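Side-chain contacts in beta-N-acetylhexosaminidase (Bacteroides fragilis, PDB 4PYS), which probably hydrolyses terminal N-acetylhexosamine residues from glycans and glycoconjugates, as a glycoside hydrolase of family 20: residues A[89-94]-A[104-109]; A[167-170]-A[175-178]; A[358-363]-A[368-373]. All coordinates share one frame; numbering follows the deposited sequence.

Contact 1. Residues A[89-94]-A[104-109]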
ATOM      1  N   ILE A  89      18.492 -20.685  16.829  1.00 27.95           N
ATOM      2  CA  ILE A  89      18.015 -19.349  16.526  1.00 25.37           C
ATOM      3  C   ILE A  89      16.978 -18.979  17.566  1.00 27.82           C
ATOM      4  O   ILE A  89      16.092 -19.776  17.880  1.00 33.23           O
ATOM      5  CB  ILE A  89      17.325 -19.276  15.156  1.00 25.44           C
ATOM      6  CG1 ILE A  89      18.241 -19.818  14.071  1.00 30.73           C
ATOM      7  CG2 ILE A  89      16.909 -17.840  14.842  1.00 26.17           C
ATOM      8  CD1 ILE A  89      17.669 -19.701  12.667  1.00 31.08           C
ATOM      9  N   ILE A  90      17.110 -17.786  18.122  1.00 25.41           N
ATOM     10  CA  ILE A  90      16.075 -17.244  18.986  1.00 25.99           C
ATOM     11  C   ILE A  90      15.497 -16.026  18.309  1.00 25.36           C
ATOM     12  O   ILE A  90      16.217 -15.058  18.040  1.00 25.22           O
ATOM     13  CB  ILE A  90      16.638 -16.832  20.336  1.00 26.32           C
ATOM     14  CG1 ILE A  90      17.239 -18.051  21.030  1.00 31.94           C
ATOM     15  CG2 ILE A  90      15.540 -16.236  21.221  1.00 25.61           C
ATOM     16  CD1 ILE A  90      18.005 -17.701  22.248  1.00 38.22           C
ATOM     17  N   VAL A  91      14.203 -16.077  18.019  1.00 25.69           N
ATOM     18  CA  VAL A  91      13.521 -14.948  17.406  1.00 22.21           C
ATOM     19  C   VAL A  91      12.604 -14.340  18.450  1.00 25.16           C
ATOM     20  O   VAL A  91      11.792 -15.041  19.056  1.00 26.40           O
ATOM     21  CB  VAL A  91      12.661 -15.380  16.205  1.00 25.89           C
ATOM     22  CG1 VAL A  91      12.030 -14.155  15.544  1.00 24.11           C
ATOM     23  CG2 VAL A  91      13.498 -16.151  15.191  1.00 23.47           C
ATOM     24  N   GLU A  92      12.740 -13.039  18.672  1.00 20.93           N
ATOM     25  CA  GLU A  92      11.874 -12.347  19.622  1.00 22.10           C
ATOM     26  C   GLU A  92      11.117 -11.232  18.928  1.00 20.09           C
ATOM     27  O   GLU A  92      11.655 -10.590  18.028  1.00 22.65           O
ATOM     28  CB  GLU A  92      12.688 -11.754  20.767  1.00 25.06           C
ATOM     29  CG  GLU A  92      13.349 -12.794  21.634  1.00 25.83           C
ATOM     30  CD  GLU A  92      14.363 -12.183  22.557  1.00 38.88           C
ATOM     31  OE1 GLU A  92      15.445 -11.772  22.083  1.00 32.07           O
ATOM     32  OE2 GLU A  92      14.063 -12.108  23.758  1.00 37.78           O
ATOM     33  N   ALA A  93       9.879 -10.995  19.362  1.00 20.47           N
ATOM     34  CA  ALA A  93       9.076  -9.898  18.819  1.00 20.25           C
ATOM     35  C   ALA A  93       8.088  -9.416  19.862  1.00 25.06           C
ATOM     36  O   ALA A  93       7.747 -10.154  20.781  1.00 24.06           O
ATOM     37  CB  ALA A  93       8.338 -10.349  17.553  1.00 22.69           C
ATOM     38  N   ALA A  94       7.615  -8.176  19.740  1.00 24.19           N
ATOM     39  CA  ALA A  94       6.588  -7.711  20.678  1.00 31.44           C
ATOM     40  C   ALA A  94       5.186  -8.068  20.206  1.00 28.18           C
ATOM     41  O   ALA A  94       4.243  -8.095  20.997  1.00 31.43           O
ATOM     42  CB  ALA A  94       6.706  -6.208  20.916  1.00 36.19           C
ATOM     43  N   GLN A 104      10.910 -12.307   7.236  1.00 18.94           N
ATOM     44  CA  GLN A 104      11.386 -11.701   5.993  1.00 19.83           C
ATOM     45  C   GLN A 104      12.906 -11.508   6.038  1.00 20.77           C
ATOM     46  O   GLN A 104      13.590 -11.686   5.036  1.00 20.57           O
ATOM     47  CB  GLN A 104      10.694 -10.356   5.728  1.00 17.23           C
ATOM     48  CG  GLN A 104       9.191 -10.440   5.496  1.00 20.02           C
ATOM     49  CD  GLN A 104       8.820 -11.190   4.220  1.00 20.42           C
ATOM     50  OE1 GLN A 104       9.687 -11.671   3.477  1.00 21.78           O
ATOM     51  NE2 GLN A 104       7.521 -11.281   3.958  1.00 19.25           N
ATOM     52  N   SER A 105      13.442 -11.142   7.199  1.00 18.77           N
ATOM     53  CA  SER A 105      14.897 -11.028   7.317  1.00 17.66           C
ATOM     54  C   SER A 105      15.604 -12.387   7.207  1.00 20.41           C
ATOM     55  O   SER A 105      16.650 -12.491   6.559  1.00 22.51           O
ATOM     56  CB  SER A 105      15.296 -10.304   8.610  1.00 19.55           C
ATOM     57  OG  SER A 105      14.940  -8.931   8.532  1.00 18.43           O
ATOM     58  N   LEU A 106      15.045 -13.418   7.836  1.00 20.42           N
ATOM     59  CA  LEU A 106      15.632 -14.759   7.755  1.00 19.59           C
ATOM     60  C   LEU A 106      15.673 -15.241   6.306  1.00 20.76           C
ATOM     61  O   LEU A 106      16.630 -15.902   5.891  1.00 20.62           O
ATOM     62  CB  LEU A 106      14.853 -15.757   8.626  1.00 19.15           C
ATOM     63  CG  LEU A 106      15.052 -15.654  10.140  1.00 21.56           C
ATOM     64  CD1 LEU A 106      14.077 -16.575  10.877  1.00 24.61           C
ATOM     65  CD2 LEU A 106      16.490 -15.998  10.513  1.00 26.02           C
ATOM     66  N   ARG A 107      14.637 -14.916   5.531  1.00 20.74           N
ATOM     67  CA  ARG A 107      14.607 -15.274   4.108  1.00 22.75           C
ATOM     68  C   ARG A 107      15.844 -14.778   3.380  1.00 23.93           C
ATOM     69  O   ARG A 107      16.431 -15.499   2.569  1.00 23.45           O
ATOM     70  CB  ARG A 107      13.409 -14.623   3.420  1.00 25.95           C
ATOM     71  CG  ARG A 107      12.089 -15.294   3.617  1.00 28.83           C
ATOM     72  CD  ARG A 107      11.023 -14.500   2.856  1.00 24.05           C
ATOM     73  NE  ARG A 107      11.050 -14.728   1.409  1.00 23.28           N
ATOM     74  CZ  ARG A 107      10.282 -14.060   0.549  1.00 26.67           C
ATOM     75  NH1 ARG A 107       9.458 -13.121   0.997  1.00 21.48           N
ATOM     76  NH2 ARG A 107      10.330 -14.330  -0.749  1.00 27.12           N
ATOM     77  N   GLN A 108      16.220 -13.528   3.656  1.00 20.51           N
ATOM     78  CA  GLN A 108      17.362 -12.907   2.995  1.00 21.45           C
ATOM     79  C   GLN A 108      18.694 -13.238   3.653  1.00 22.88           C
ATOM     80  O   GLN A 108      19.743 -13.093   3.031  1.00 24.63           O
ATOM     81  CB  GLN A 108      17.177 -11.389   2.938  1.00 21.69           C
ATOM     82  CG  GLN A 108      16.035 -10.988   2.025  1.00 21.85           C
ATOM     83  CD  GLN A 108      15.915  -9.492   1.846  1.00 19.50           C
ATOM     84  OE1 GLN A 108      16.918  -8.780   1.759  1.00 21.97           O
ATOM     85  NE2 GLN A 108      14.685  -9.005   1.788  1.00 20.98           N
ATOM     86  N   TRP A 109      18.657 -13.682   4.905  1.00 24.00           N
ATOM     87  CA  TRP A 109      19.883 -13.954   5.635  1.00 19.65           C
ATOM     88  C   TRP A 109      20.426 -15.353   5.320  1.00 26.47           C
ATOM     89  O   TRP A 109      21.623 -15.595   5.420  1.00 28.55           O
ATOM     90  CB  TRP A 109      19.655 -13.766   7.146  1.00 20.62           C
ATOM     91  CG  TRP A 109      20.926 -13.719   7.940  1.00 24.48           C
ATOM     92  CD1 TRP A 109      21.381 -14.656   8.827  1.00 23.80           C
ATOM     93  CD2 TRP A 109      21.906 -12.672   7.922  1.00 25.67           C
ATOM     94  NE1 TRP A 109      22.588 -14.256   9.356  1.00 26.69           N
ATOM     95  CE2 TRP A 109      22.934 -13.045   8.810  1.00 29.60           C
ATOM     96  CE3 TRP A 109      22.016 -11.457   7.233  1.00 26.58           C
ATOM     97  CZ2 TRP A 109      24.064 -12.237   9.030  1.00 30.84           C
ATOM     98  CZ3 TRP A 109      23.132 -10.660   7.453  1.00 32.92           C
ATOM     99  CH2 TRP A 109      24.140 -11.053   8.340  1.00 30.72           C
TER

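Contact 2. Residues A[167-170]-A[175-178]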
ATOM      1  N   HIS A 167      -6.733   0.429  -4.895  1.00 20.90           N
ATOM      2  CA  HIS A 167      -7.529   1.450  -5.564  1.00 21.09           C
ATOM      3  C   HIS A 167      -8.488   0.695  -6.472  1.00 23.50           C
ATOM      4  O   HIS A 167      -8.111   0.273  -7.565  1.00 26.28           O
ATOM      5  CB  HIS A 167      -6.596   2.378  -6.362  1.00 23.46           C
ATOM      6  CG  HIS A 167      -7.282   3.555  -6.993  1.00 25.55           C
ATOM      7  ND1 HIS A 167      -7.494   4.744  -6.327  1.00 26.01           N
ATOM      8  CD2 HIS A 167      -7.779   3.732  -8.241  1.00 27.68           C
ATOM      9  CE1 HIS A 167      -8.113   5.594  -7.130  1.00 26.97           C
ATOM     10  NE2 HIS A 167      -8.297   5.003  -8.298  1.00 28.95           N
ATOM     11  N   LEU A 168      -9.722   0.517  -6.002  1.00 24.13           N
ATOM     12  CA  LEU A 168     -10.671  -0.430  -6.582  1.00 21.90           C
ATOM     13  C   LEU A 168     -11.712   0.178  -7.506  1.00 25.94           C
ATOM     14  O   LEU A 168     -12.411  -0.552  -8.207  1.00 31.57           O
ATOM     15  CB  LEU A 168     -11.423  -1.159  -5.458  1.00 24.37           C
ATOM     16  CG  LEU A 168     -10.620  -2.240  -4.748  1.00 27.84           C
ATOM     17  CD1 LEU A 168     -11.170  -2.452  -3.334  1.00 31.12           C
ATOM     18  CD2 LEU A 168     -10.698  -3.521  -5.547  1.00 28.70           C
ATOM     19  N   THR A 169     -11.856   1.500  -7.491  1.00 24.95           N
ATOM     20  CA  THR A 169     -12.913   2.123  -8.282  1.00 27.90           C
ATOM     21  C   THR A 169     -12.359   3.307  -9.037  1.00 31.34           C
ATOM     22  O   THR A 169     -11.553   4.071  -8.509  1.00 30.82           O
ATOM     23  CB  THR A 169     -14.087   2.613  -7.409  1.00 35.44           C
ATOM     24  OG1 THR A 169     -13.663   3.749  -6.640  1.00 37.74           O
ATOM     25  CG2 THR A 169     -14.563   1.499  -6.472  1.00 31.41           C
ATOM     26  N   GLU A 170     -12.801   3.444 -10.279  1.00 32.41           N
ATOM     27  CA  GLU A 170     -12.334   4.497 -11.168  1.00 30.65           C
ATOM     28  C   GLU A 170     -13.423   4.716 -12.192  1.00 37.36           C
ATOM     29  O   GLU A 170     -14.353   3.903 -12.294  1.00 34.14           O
ATOM     30  CB  GLU A 170     -11.073   4.044 -11.901  1.00 31.83           C
ATOM     31  CG  GLU A 170      -9.785   4.462 -11.226  1.00 35.12           C
ATOM     32  CD  GLU A 170      -9.630   5.966 -11.214  1.00 43.21           C
ATOM     33  OE1 GLU A 170     -10.195   6.612 -12.122  1.00 43.98           O
ATOM     34  OE2 GLU A 170      -8.958   6.498 -10.301  1.00 34.50           O
ATOM     35  N   ARG A 175     -14.479  -2.203  -9.502  1.00 27.16           N
ATOM     36  CA  ARG A 175     -14.091  -3.608  -9.416  1.00 27.60           C
ATOM     37  C   ARG A 175     -14.376  -4.289  -8.089  1.00 28.07           C
ATOM     38  O   ARG A 175     -13.962  -5.435  -7.890  1.00 31.30           O
ATOM     39  CB  ARG A 175     -12.609  -3.772  -9.795  1.00 29.31           C
ATOM     40  CG  ARG A 175     -12.302  -3.102 -11.119  1.00 31.37           C
ATOM     41  CD  ARG A 175     -11.251  -3.817 -11.948  1.00 31.35           C
ATOM     42  NE  ARG A 175     -10.806  -2.910 -13.000  1.00 30.92           N
ATOM     43  CZ  ARG A 175     -11.292  -2.898 -14.231  1.00 31.07           C
ATOM     44  NH1 ARG A 175     -12.214  -3.785 -14.595  1.00 31.46           N
ATOM     45  NH2 ARG A 175     -10.841  -2.012 -15.109  1.00 32.94           N
ATOM     46  N   ILE A 176     -15.092  -3.616  -7.184  1.00 29.73           N
ATOM     47  CA  ILE A 176     -15.390  -4.234  -5.894  1.00 26.51           C
ATOM     48  C   ILE A 176     -16.856  -4.649  -5.858  1.00 32.19           C
ATOM     49  O   ILE A 176     -17.748  -3.818  -6.040  1.00 31.52           O
ATOM     50  CB  ILE A 176     -14.975  -3.332  -4.689  1.00 28.54           C
ATOM     51  CG1 ILE A 176     -15.320  -4.015  -3.368  1.00 32.90           C
ATOM     52  CG2 ILE A 176     -15.602  -1.954  -4.784  1.00 27.53           C
ATOM     53  CD1 ILE A 176     -14.473  -5.236  -3.101  1.00 33.69           C
ATOM     54  N   GLU A 177     -17.102  -5.945  -5.687  1.00 28.87           N
ATOM     55  CA  GLU A 177     -18.476  -6.450  -5.679  1.00 30.94           C
ATOM     56  C   GLU A 177     -19.242  -5.961  -4.456  1.00 31.80           C
ATOM     57  O   GLU A 177     -18.771  -6.099  -3.319  1.00 31.21           O
ATOM     58  CB  GLU A 177     -18.509  -7.984  -5.738  1.00 34.64           C
ATOM     59  CG  GLU A 177     -19.935  -8.535  -5.779  1.00 35.44           C
ATOM     60  CD  GLU A 177     -20.011 -10.051  -5.812  1.00 45.72           C
ATOM     61  OE1 GLU A 177     -19.350 -10.714  -4.985  1.00 38.99           O
ATOM     62  OE2 GLU A 177     -20.756 -10.581  -6.659  1.00 54.90           O
ATOM     63  N   ILE A 178     -20.421  -5.392  -4.707  1.00 33.49           N
ATOM     64  CA  ILE A 178     -21.332  -4.930  -3.666  1.00 37.75           C
ATOM     65  C   ILE A 178     -22.641  -5.668  -3.908  1.00 37.19           C
ATOM     66  O   ILE A 178     -23.297  -5.437  -4.922  1.00 38.29           O
ATOM     67  CB  ILE A 178     -21.594  -3.407  -3.760  1.00 38.53           C
ATOM     68  CG1 ILE A 178     -20.282  -2.607  -3.712  1.00 32.80           C
ATOM     69  CG2 ILE A 178     -22.544  -2.960  -2.648  1.00 36.57           C
ATOM     70  CD1 ILE A 178     -19.404  -2.891  -2.490  1.00 31.47           C
TER

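Contact 3. Residues A[358-363]-A[368-373]. With FMT (formic acid), chain I.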
ATOM      1  N   ILE A 358      -5.106  12.630   5.834  1.00 26.35           N
ATOM      2  CA  ILE A 358      -4.832  13.260   4.541  1.00 25.73           C
ATOM      3  C   ILE A 358      -3.653  12.603   3.822  1.00 26.44           C
ATOM      4  O   ILE A 358      -2.568  12.472   4.389  1.00 26.41           O
ATOM      5  CB  ILE A 358      -4.523  14.767   4.724  1.00 28.57           C
ATOM      6  CG1 ILE A 358      -5.731  15.495   5.332  1.00 27.94           C
ATOM      7  CG2 ILE A 358      -4.122  15.394   3.400  1.00 32.03           C
ATOM      8  CD1 ILE A 358      -7.005  15.405   4.505  1.00 30.47           C
ATOM      9  N   GLN A 359      -3.855  12.199   2.571  1.00 21.90           N
ATOM     10  CA  GLN A 359      -2.762  11.631   1.792  1.00 20.72           C
ATOM     11  C   GLN A 359      -2.218  12.708   0.864  1.00 28.64           C
ATOM     12  O   GLN A 359      -2.881  13.127  -0.085  1.00 25.27           O
ATOM     13  CB  GLN A 359      -3.205  10.396   1.004  1.00 21.92           C
ATOM     14  CG  GLN A 359      -2.038   9.687   0.322  1.00 20.72           C
ATOM     15  CD  GLN A 359      -2.327   8.222   0.029  1.00 24.90           C
ATOM     16  OE1 GLN A 359      -3.468   7.770   0.121  1.00 23.03           O
ATOM     17  NE2 GLN A 359      -1.289   7.479  -0.330  1.00 26.86           N
ATOM     18  N   TRP A 360      -1.020  13.179   1.193  1.00 24.38           N
ATOM     19  CA  TRP A 360      -0.372  14.300   0.518  1.00 26.94           C
ATOM     20  C   TRP A 360       0.307  13.781  -0.740  1.00 23.36           C
ATOM     21  O   TRP A 360       1.157  12.893  -0.658  1.00 21.71           O
ATOM     22  CB  TRP A 360       0.646  14.906   1.488  1.00 26.76           C
ATOM     23  CG  TRP A 360       1.603  15.916   0.924  1.00 24.58           C
ATOM     24  CD1 TRP A 360       1.352  16.879  -0.015  1.00 30.27           C
ATOM     25  CD2 TRP A 360       2.979  16.052   1.282  1.00 20.95           C
ATOM     26  NE1 TRP A 360       2.505  17.606  -0.259  1.00 26.97           N
ATOM     27  CE2 TRP A 360       3.513  17.114   0.527  1.00 27.18           C
ATOM     28  CE3 TRP A 360       3.814  15.368   2.173  1.00 27.56           C
ATOM     29  CZ2 TRP A 360       4.854  17.512   0.637  1.00 25.15           C
ATOM     30  CZ3 TRP A 360       5.147  15.764   2.278  1.00 27.87           C
ATOM     31  CH2 TRP A 360       5.648  16.824   1.513  1.00 28.79           C
ATOM     32  N   TRP A 361      -0.067  14.311  -1.906  1.00 23.07           N
ATOM     33  CA  TRP A 361       0.402  13.701  -3.159  1.00 19.92           C
ATOM     34  C   TRP A 361       0.915  14.652  -4.249  1.00 23.10           C
ATOM     35  O   TRP A 361       1.831  14.293  -4.991  1.00 25.47           O
ATOM     36  CB  TRP A 361      -0.681  12.798  -3.763  1.00 21.02           C
ATOM     37  CG  TRP A 361      -1.794  13.566  -4.419  1.00 22.81           C
ATOM     38  CD1 TRP A 361      -2.950  14.000  -3.832  1.00 23.19           C
ATOM     39  CD2 TRP A 361      -1.869  13.962  -5.799  1.00 24.95           C
ATOM     40  NE1 TRP A 361      -3.733  14.657  -4.762  1.00 27.33           N
ATOM     41  CE2 TRP A 361      -3.091  14.643  -5.975  1.00 25.54           C
ATOM     42  CE3 TRP A 361      -1.018  13.807  -6.901  1.00 28.11           C
ATOM     43  CZ2 TRP A 361      -3.482  15.175  -7.214  1.00 31.58           C
ATOM     44  CZ3 TRP A 361      -1.406  14.337  -8.127  1.00 30.39           C
ATOM     45  CH2 TRP A 361      -2.625  15.009  -8.273  1.00 32.61           C
ATOM     46  N   ASN A 362       0.325  15.837  -4.387  1.00 24.95           N
ATOM     47  CA  ASN A 362       0.679  16.656  -5.549  1.00 24.57           C
ATOM     48  C   ASN A 362       1.801  17.664  -5.295  1.00 29.31           C
ATOM     49  O   ASN A 362       1.571  18.872  -5.285  1.00 30.14           O
ATOM     50  CB  ASN A 362      -0.550  17.350  -6.150  1.00 30.68           C
ATOM     51  CG  ASN A 362      -0.306  17.832  -7.566  1.00 33.02           C
ATOM     52  OD1 ASN A 362       0.814  17.752  -8.077  1.00 31.77           O
ATOM     53  ND2 ASN A 362      -1.353  18.337  -8.210  1.00 35.38           N
ATOM     54  N   TRP A 363       3.016  17.152  -5.103  1.00 26.77           N
ATOM     55  CA  TRP A 363       4.198  18.001  -4.956  1.00 25.87           C
ATOM     56  C   TRP A 363       4.430  18.828  -6.214  1.00 28.78           C
ATOM     57  O   TRP A 363       4.661  20.041  -6.142  1.00 31.96           O
ATOM     58  CB  TRP A 363       5.431  17.139  -4.683  1.00 24.10           C
ATOM     59  CG  TRP A 363       6.707  17.937  -4.670  1.00 27.35           C
ATOM     60  CD1 TRP A 363       7.565  18.137  -5.715  1.00 29.05           C
ATOM     61  CD2 TRP A 363       7.260  18.644  -3.555  1.00 29.20           C
ATOM     62  NE1 TRP A 363       8.620  18.925  -5.315  1.00 33.56           N
ATOM     63  CE2 TRP A 363       8.456  19.248  -3.993  1.00 31.60           C
ATOM     64  CE3 TRP A 363       6.862  18.823  -2.229  1.00 31.41           C
ATOM     65  CZ2 TRP A 363       9.256  20.019  -3.146  1.00 34.11           C
ATOM     66  CZ3 TRP A 363       7.662  19.582  -1.389  1.00 35.25           C
ATOM     67  CH2 TRP A 363       8.844  20.171  -1.850  1.00 36.65           C
ATOM     68  N   ASP A 368       4.057  21.538  -0.892  1.00 34.46           N
ATOM     69  CA  ASP A 368       3.607  21.007   0.396  1.00 34.47           C
ATOM     70  C   ASP A 368       2.302  21.624   0.911  1.00 35.61           C
ATOM     71  O   ASP A 368       2.034  21.578   2.115  1.00 35.73           O
ATOM     72  CB  ASP A 368       4.704  21.150   1.453  1.00 34.74           C
ATOM     73  CG  ASP A 368       5.125  22.585   1.661  1.00 45.55           C
ATOM     74  OD1 ASP A 368       4.872  23.418   0.765  1.00 47.09           O
ATOM     75  OD2 ASP A 368       5.720  22.878   2.719  1.00 54.04           O
ATOM     76  N   LEU A 369       1.488  22.178   0.011  1.00 35.95           N
ATOM     77  CA  LEU A 369       0.231  22.819   0.409  1.00 39.39           C
ATOM     78  C   LEU A 369      -0.649  21.916   1.280  1.00 41.37           C
ATOM     79  O   LEU A 369      -1.148  22.347   2.315  1.00 39.65           O
ATOM     80  CB  LEU A 369      -0.560  23.308  -0.815  1.00 38.97           C
ATOM     81  CG  LEU A 369      -1.881  24.036  -0.517  1.00 41.22           C
ATOM     82  CD1 LEU A 369      -1.651  25.192   0.437  1.00 44.07           C
ATOM     83  CD2 LEU A 369      -2.539  24.533  -1.790  1.00 43.35           C
ATOM     84  N   ALA A 370      -0.832  20.665   0.869  1.00 36.00           N
ATOM     85  CA  ALA A 370      -1.709  19.763   1.619  1.00 36.89           C
ATOM     86  C   ALA A 370      -1.121  19.423   2.978  1.00 35.84           C
ATOM     87  O   ALA A 370      -1.843  19.323   3.976  1.00 36.78           O
ATOM     88  CB  ALA A 370      -1.967  18.498   0.841  1.00 36.05           C
ATOM     89  N   LEU A 371       0.188  19.216   3.005  1.00 31.46           N
ATOM     90  CA  LEU A 371       0.889  18.973   4.253  1.00 33.66           C
ATOM     91  C   LEU A 371       0.684  20.154   5.198  1.00 41.23           C
ATOM     92  O   LEU A 371       0.367  19.976   6.372  1.00 36.15           O
ATOM     93  CB  LEU A 371       2.384  18.773   3.990  1.00 34.99           C
ATOM     94  CG  LEU A 371       3.254  18.701   5.242  1.00 41.64           C
ATOM     95  CD1 LEU A 371       2.871  17.494   6.046  1.00 37.77           C
ATOM     96  CD2 LEU A 371       4.736  18.649   4.897  1.00 43.05           C
ATOM     97  N   LYS A 372       0.860  21.367   4.680  1.00 42.14           N
ATOM     98  CA  LYS A 372       0.703  22.568   5.502  1.00 42.57           C
ATOM     99  C   LYS A 372      -0.721  22.756   6.035  1.00 44.88           C
ATOM    100  O   LYS A 372      -0.912  23.134   7.191  1.00 41.94           O
ATOM    101  CB  LYS A 372       1.163  23.816   4.741  1.00 47.72           C
ATOM    102  CG  LYS A 372       2.678  24.004   4.721  1.00 51.49           C
ATOM    103  CD  LYS A 372       3.087  25.423   4.316  1.00 64.66           C
ATOM    104  CE  LYS A 372       3.146  25.608   2.801  1.00 69.92           C
ATOM    105  NZ  LYS A 372       1.837  25.996   2.202  1.00 74.58           N
ATOM    106  N   ASN A 373      -1.725  22.496   5.206  1.00 41.37           N
ATOM    107  CA  ASN A 373      -3.107  22.681   5.652  1.00 36.93           C
ATOM    108  C   ASN A 373      -3.577  21.568   6.584  1.00 37.35           C
ATOM    109  O   ASN A 373      -4.403  21.791   7.468  1.00 43.16           O
ATOM    110  CB  ASN A 373      -4.048  22.843   4.459  1.00 41.84           C
ATOM    111  CG  ASN A 373      -3.868  24.178   3.765  1.00 46.75           C
ATOM    112  OD1 ASN A 373      -3.107  25.022   4.230  1.00 46.53           O
ATOM    113  ND2 ASN A 373      -4.567  24.375   2.653  1.00 45.45           N
TER
HETATM  114  C   FMT I 607      -1.775  17.249  -2.130  1.00 21.57           C
HETATM  115  O1  FMT I 607      -1.712  17.586  -3.303  1.00 35.45           O
HETATM  116  O2  FMT I 607      -2.347  16.238  -1.745  1.00 36.51           O

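Contact 1. Residues A[89-94]-A[104-109]
Ser105 OG is held by both Tyr80 OH and Lys160 NZ, one residue before Leu106, whose side chain meets Ile89 and Val91. The contact itself is small and wholly apolar, burying 89 Å² between strand 89-93 and the end of helix 96-109. Leu106 does the work on the helix side with its forked tip. One prong, CD2, meets Ile89 CD1 at 4.4 Å; the other, CD1, meets Val91 CG2, also at 4.4 Å. Ile89 gets there with its chain stretched out, CD1 anti to CA (chi2 -176°), whereas Val91 needs only a methyl of its short branch. Both come from the same face of the strand. Leu106 touches one residue with each methyl, both at the outer limit of contact, the closest pair of CA atoms, those of Val91 and Leu106, being 9.9 Å apart.

On the far side of the helix, Arg107 NH1 donates to Gln104 OE1 over 2.9 Å. It lands on an in-plane lone pair of the amide, although the oxygen lies 18° out of the guanidinium plane. Second partners hold both groups: Ser157 OG for Gln104 NE2 and Gln487 OE1 for Arg107 NH2.

The topology is a beta-alpha-beta crossover within the domain 2 region of family 20. Helix 96-109 leaves strand 89-93, passes over strand 80-84 and leads into strand 117-126. Ile82 and Phe119 of those two strands also touch Leu106, while the helix's other side is bonded to Ser157 on helix 146-158 and to Gln487 just past helix 470-486.

Contact 2. Residues A[167-170]-A[175-178]
Leu168 and Arg175 face each other across a tight reversal of the chain, their CA atoms 5.5 Å apart. Arg175 N donates to Leu168 O over 2.9 Å, carrying on the antiparallel pairing of strand 163-170 with strand 173-174. Arg175 CB also lies 3.6 Å from Leu168 O.

Past this bond, Ile176 turns its side chain back onto 167-170 and touches two residues at once. Its CB lies 4.1 Å from Leu168 CD1, while its branch methyl CG2 meets Thr169 CG2 at 4.0 Å. With CG1 anti to the backbone N (chi1 179°), that methyl is left between N and the carbonyl carbon, facing Thr169. Thr169 meets it with its own methyl; its OG1 is bonded to Asp225 N.

The hairpin rises from the C-terminal end of a strand of the (beta/alpha)8 barrel, the end at which family 20 enzymes bind substrate. There His167 NE2 donates to Glu170 OE2 over 2.6 Å, using the oxygen's anti lone pair, with the acceptor 12° from the ring plane. Bonds at both ring nitrogens, NE2 to Glu170 and ND1 to Glu223 OE1, fix how the imidazole is rotated; Glu170 OE1 is in turn bonded to His229 ND1.

The end of the Arg175 side chain leads away from 167-170, and its NH1 is held by the carbonyl oxygens of Gly199 and Gln197.

Contact 3. Residues A[358-363]-A[368-373]
Trp360 lies with one face of its indole on Leu371, a CH-pi contact. Leu371 CB sits over the six-membered ring, 4.0 Å from its centroid and only 15° off the normal, while Leu371 CD2 reaches on to the rim at Trp360 CZ3, 3.9 Å away. Trp360 has CG anti to the backbone N (chi1 169°), which carries the indole across to the helix.

A further apolar contact lies on the pyrrole side, where Ala370 CB comes obliquely to Trp360 CD1 at 3.8 Å.

Asp368 adds van der Waals contacts. Trp360 NE1 passes 3.6 Å from Asp368 CA, and the Asp368 side chain runs alongside the indole, pointing the same way, with its carboxylate plane turned 49° from the ring. Trp363 brings a second ring to the corner: its CE3 lies 4.1 Å from Asp368 N.

These residues form the join of a beta-alpha-beta crossover in the barrel: strand 356-360 leads through a short helical turn to helix 369-376, which returns to the parallel neighbouring strand 381-383. Trp360 also touches Val381 and Cys383 of that strand.

Among the polar interactions, Trp360 NE1 is bonded to Arg367 O, just ahead of Asp368, so the buried indole N-H has its acceptor. Asn362 OD1 caps Gly365 N at the start of helix 363-366.

A formic acid molecule, probably from the crystallisation liquor, lies between the strand end and the helix, its C 3.2 Å from Ala370 CB. Trp361 N donates to its O2 at 3.0 Å. Asn362 N donates to its O1 at 2.9 Å. Tyr346 OH is a further partner. The molecule's O1 lies over one face of Trp361, offset toward the rim, and its carbon is near the plane of Trp360, at its edge.

Contact 1 stands apart in the domain 2 region, its centre about 36 Å from the centres of both others and on the opposite side of the chain's centre from contact 2. Contacts 2 and 3 share the catalytic barrel and the same sheet: their centres are about 25 Å apart, and their nearest atoms are about 8 Å apart, without touching. Each involves the end of a barrel strand, on the side where family 20 enzymes are expected to bind sugar. The formic acid belongs to contact 3 alone. The zinc ion is held elsewhere, by Cys242, Cys260, Cys301 and Cys304, none of them part of the three contacts.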